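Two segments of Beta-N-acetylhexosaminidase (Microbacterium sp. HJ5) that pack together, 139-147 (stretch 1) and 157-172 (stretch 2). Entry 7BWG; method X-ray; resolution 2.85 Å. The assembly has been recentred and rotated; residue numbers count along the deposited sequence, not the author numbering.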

# COMPACT_ATOMS: atom_id res chain seq x y z
N PHE A 139 5.15 -10.53 24.57
CA PHE A 139 5.15 -10.81 23.14
C PHE A 139 4.77 -9.55 22.37
O PHE A 139 3.84 -8.83 22.76
CB PHE A 139 4.19 -11.95 22.80
CG PHE A 139 4.52 -13.25 23.48
CD1 PHE A 139 5.74 -13.88 23.25
CD2 PHE A 139 3.62 -13.84 24.35
CE1 PHE A 139 6.05 -15.07 23.87
CE2 PHE A 139 3.93 -15.04 24.97
CZ PHE A 139 5.14 -15.65 24.73
N ALA A 140 5.48 -9.30 21.27
CA ALA A 140 5.19 -8.12 20.45
C ALA A 140 3.87 -8.26 19.72
O ALA A 140 3.23 -7.25 19.39
CB ALA A 140 6.32 -7.89 19.45
N TYR A 141 3.43 -9.49 19.44
CA TYR A 141 2.14 -9.75 18.82
C TYR A 141 1.16 -10.20 19.90
O TYR A 141 1.35 -11.25 20.52
CB TYR A 141 2.27 -10.81 17.72
CG TYR A 141 1.09 -10.86 16.77
CD1 TYR A 141 -0.04 -11.61 17.08
CD2 TYR A 141 1.12 -10.18 15.56
CE1 TYR A 141 -1.12 -11.66 16.21
CE2 TYR A 141 0.05 -10.23 14.68
CZ TYR A 141 -1.07 -10.97 15.01
OH TYR A 141 -2.14 -11.03 14.15
N ARG A 142 0.13 -9.39 20.12
CA ARG A 142 -0.95 -9.71 21.06
C ARG A 142 -2.25 -9.52 20.28
O ARG A 142 -2.84 -8.43 20.29
CB ARG A 142 -0.89 -8.82 22.30
N GLY A 143 -2.70 -10.58 19.61
CA GLY A 143 -3.71 -10.47 18.58
C GLY A 143 -5.07 -11.01 18.99
O GLY A 143 -5.18 -11.88 19.85
N VAL A 144 -6.11 -10.48 18.34
CA VAL A 144 -7.46 -11.00 18.41
C VAL A 144 -8.01 -11.02 16.99
O VAL A 144 -7.99 -10.00 16.30
CB VAL A 144 -8.37 -10.16 19.33
N MET A 145 -8.48 -12.19 16.55
CA MET A 145 -9.03 -12.33 15.21
C MET A 145 -10.55 -12.26 15.24
O MET A 145 -11.18 -12.78 16.16
CB MET A 145 -8.59 -13.65 14.56
CG MET A 145 -9.09 -13.81 13.14
SD MET A 145 -9.59 -15.48 12.74
CE MET A 145 -8.02 -16.31 12.94
N LEU A 146 -11.12 -11.62 14.23
CA LEU A 146 -12.56 -11.54 14.07
C LEU A 146 -12.94 -12.05 12.69
O LEU A 146 -12.36 -11.62 11.68
CB LEU A 146 -13.07 -10.11 14.27
CG LEU A 146 -14.59 -10.01 14.43
CD1 LEU A 146 -14.95 -9.27 15.70
CD2 LEU A 146 -15.20 -9.33 13.22
N ASP A 147 -13.90 -12.97 12.64
CA ASP A 147 -14.36 -13.57 11.39
C ASP A 147 -15.49 -12.72 10.84
O ASP A 147 -16.59 -12.68 11.41
CB ASP A 147 -14.80 -15.01 11.63
CG ASP A 147 -15.03 -15.78 10.34
OD1 ASP A 147 -15.44 -15.18 9.33
OD2 ASP A 147 -14.80 -17.01 10.35
N THR A 157 -19.62 -2.56 14.79
CA THR A 157 -19.37 -3.63 15.74
C THR A 157 -17.90 -4.04 15.77
O THR A 157 -17.48 -4.71 16.73
CB THR A 157 -20.24 -4.84 15.43
OG1 THR A 157 -19.82 -5.43 14.20
CG2 THR A 157 -21.71 -4.44 15.32
N VAL A 158 -17.12 -3.68 14.76
CA VAL A 158 -15.69 -3.97 14.75
C VAL A 158 -14.91 -2.91 15.50
O VAL A 158 -13.95 -3.22 16.21
CB VAL A 158 -15.20 -4.13 13.29
CG1 VAL A 158 -13.69 -4.02 13.21
CG2 VAL A 158 -15.67 -5.45 12.72
N LYS A 159 -15.31 -1.64 15.37
CA LYS A 159 -14.65 -0.57 16.12
C LYS A 159 -14.78 -0.79 17.62
O LYS A 159 -13.82 -0.59 18.38
CB LYS A 159 -15.22 0.79 15.73
CG LYS A 159 -14.75 1.30 14.37
CD LYS A 159 -15.34 2.67 14.07
CE LYS A 159 -15.18 3.02 12.60
NZ LYS A 159 -14.30 4.20 12.40
N ALA A 160 -15.97 -1.20 18.08
CA ALA A 160 -16.15 -1.50 19.49
C ALA A 160 -15.26 -2.66 19.93
O ALA A 160 -14.68 -2.63 21.02
CB ALA A 160 -17.62 -1.81 19.78
N TYR A 161 -15.14 -3.68 19.08
CA TYR A 161 -14.25 -4.80 19.39
C TYR A 161 -12.79 -4.37 19.40
O TYR A 161 -11.97 -5.00 20.07
CB TYR A 161 -14.47 -5.94 18.40
CG TYR A 161 -13.98 -7.28 18.88
CD1 TYR A 161 -14.55 -7.89 19.99
CD2 TYR A 161 -12.95 -7.94 18.23
CE1 TYR A 161 -14.10 -9.12 20.44
CE2 TYR A 161 -12.49 -9.17 18.66
CZ TYR A 161 -13.07 -9.76 19.77
OH TYR A 161 -12.62 -10.98 20.21
N ILE A 162 -12.45 -3.32 18.65
CA ILE A 162 -11.10 -2.79 18.70
C ILE A 162 -10.83 -2.14 20.06
O ILE A 162 -9.76 -2.33 20.64
CB ILE A 162 -10.87 -1.79 17.54
CG1 ILE A 162 -10.76 -2.54 16.21
CG2 ILE A 162 -9.63 -0.95 17.79
CD1 ILE A 162 -10.35 -1.67 15.05
N GLY A 163 -11.80 -1.39 20.58
CA GLY A 163 -11.63 -0.79 21.89
C GLY A 163 -11.62 -1.82 23.01
O GLY A 163 -10.88 -1.69 23.98
N HIS A 164 -12.45 -2.86 22.88
CA HIS A 164 -12.51 -3.90 23.90
C HIS A 164 -11.18 -4.64 24.00
O HIS A 164 -10.65 -4.85 25.09
CB HIS A 164 -13.64 -4.88 23.60
CG HIS A 164 -15.00 -4.24 23.56
ND1 HIS A 164 -15.24 -2.97 24.04
CD2 HIS A 164 -16.18 -4.70 23.10
CE1 HIS A 164 -16.51 -2.67 23.88
NE2 HIS A 164 -17.11 -3.70 23.31
N ALA A 165 -10.63 -5.05 22.85
CA ALA A 165 -9.35 -5.74 22.85
C ALA A 165 -8.21 -4.83 23.28
O ALA A 165 -7.24 -5.30 23.89
CB ALA A 165 -9.06 -6.32 21.47
N ALA A 166 -8.30 -3.53 22.98
CA ALA A 166 -7.24 -2.61 23.36
C ALA A 166 -7.22 -2.37 24.86
O ALA A 166 -6.16 -2.05 25.42
CB ALA A 166 -7.40 -1.29 22.61
N SER A 167 -8.36 -2.51 25.53
CA SER A 167 -8.40 -2.40 26.98
C SER A 167 -7.65 -3.53 27.67
O SER A 167 -7.36 -3.42 28.87
CB SER A 167 -9.85 -2.36 27.47
OG SER A 167 -10.58 -3.48 27.01
N LEU A 168 -7.33 -4.61 26.95
CA LEU A 168 -6.52 -5.70 27.47
C LEU A 168 -5.13 -5.72 26.84
O LEU A 168 -4.49 -6.78 26.80
CB LEU A 168 -7.24 -7.03 27.25
CG LEU A 168 -8.65 -7.10 27.82
CD1 LEU A 168 -9.30 -8.44 27.52
CD2 LEU A 168 -8.64 -6.83 29.32
N LYS A 169 -4.67 -4.58 26.33
CA LYS A 169 -3.31 -4.41 25.82
C LYS A 169 -3.03 -5.28 24.59
O LYS A 169 -1.88 -5.63 24.31
CB LYS A 169 -2.27 -4.70 26.92
N LEU A 170 -4.08 -5.62 23.84
CA LEU A 170 -3.90 -6.30 22.57
C LEU A 170 -3.66 -5.27 21.48
O LEU A 170 -4.23 -4.18 21.50
CB LEU A 170 -5.13 -7.15 22.24
CG LEU A 170 -5.42 -8.26 23.26
CD1 LEU A 170 -6.90 -8.61 23.27
CD2 LEU A 170 -4.58 -9.50 22.98
N ASN A 171 -2.78 -5.61 20.53
CA ASN A 171 -2.27 -4.63 19.58
C ASN A 171 -2.30 -5.11 18.13
O ASN A 171 -1.59 -4.56 17.29
CB ASN A 171 -0.84 -4.22 19.95
CG ASN A 171 0.13 -5.38 19.88
OD1 ASN A 171 -0.26 -6.54 19.94
ND2 ASN A 171 1.42 -5.06 19.76
N ALA A 172 -3.10 -6.13 17.82
CA ALA A 172 -3.12 -6.67 16.46
C ALA A 172 -4.51 -7.23 16.18
O ALA A 172 -4.90 -8.24 16.78
CB ALA A 172 -2.05 -7.74 16.28

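Strand 141-147 packs against helix 157-166, running roughly antiparallel to it, with the two axes 9.8 Å apart at closest approach. Their directions differ by 149°. A type I turn from Ala 166 to Lys 169 follows, before the chain comes beside the strand, where Gly 143 and Ala 172 form a parallel bridge. The contact buries 568 Å², counting both sides. Val 144, Leu 146, Tyr 161, Ala 165 and Ala 172 are buried, as suits their largely apolar side chains, while Asn 171 stays partly exposed.

At the helix, the strand supplies the bumps. Val 144 and Leu 146 both point toward the helix, as alternate residues on a strand do. Leu 146 packs against Val 158 and Tyr 161, which lie about one helical turn apart. Its CD2 is 3.9 Å from Val 158 CG2. Its CD1 lies over one face of the Tyr 161 ring, 3.5 Å from Tyr 161 CD2. The flat ring gives the branched leucine a broad surface to rest on. Met 145, between these two residues, points away.

Val 144 is modelled only to CB. That atom faces a shallow hollow lined by three residues. Val 144 CB is 4.3 Å from Tyr 161 CE2, 4.4 Å from Ala 165 CB and 4.5 Å from Leu 170 CD1. Ala 165 points toward the strand, and its small methyl forms part of this wall.

Beyond the turn, hydrogen bonds join the apolar packing. Asn 171 grips the strand with its side chain and its main chain. Its ND2 donates to Ala 140 O at 2.9 Å, nearly straight at 171°. Its OD1 accepts from Arg 142 N, also at 2.9 Å. The amide suits this place because it offers a donor and an acceptor side by side. Asn 171 N then donates to Arg 142 O at 2.8 Å. Ala 172 N makes a weak bond to the same Arg 142 O at 3.4 Å.

In the bridge, Gly 143 CA and Ala 172 CA are 4.4 Å apart. Val 144 N donates to Ala 172 O at 3.0 Å. Gly 143 CA also approaches Ala 172 O, at 3.1 Å. Glycine fits because a CB here would clash with Tyr 141 CE1. Although Tyr 141 points away at CB, its ring comes back to Ala 172. Ala 172 CB sits over one ring face, 3.6 Å from Tyr 141 CZ, in a CH-pi contact. This small methyl is the bump, and the ring is its floor.

Leu 170 packs against Arg 142. Leu 170 CD2 is 3.8 Å from Arg 142 CB, the last atom modelled in that side chain.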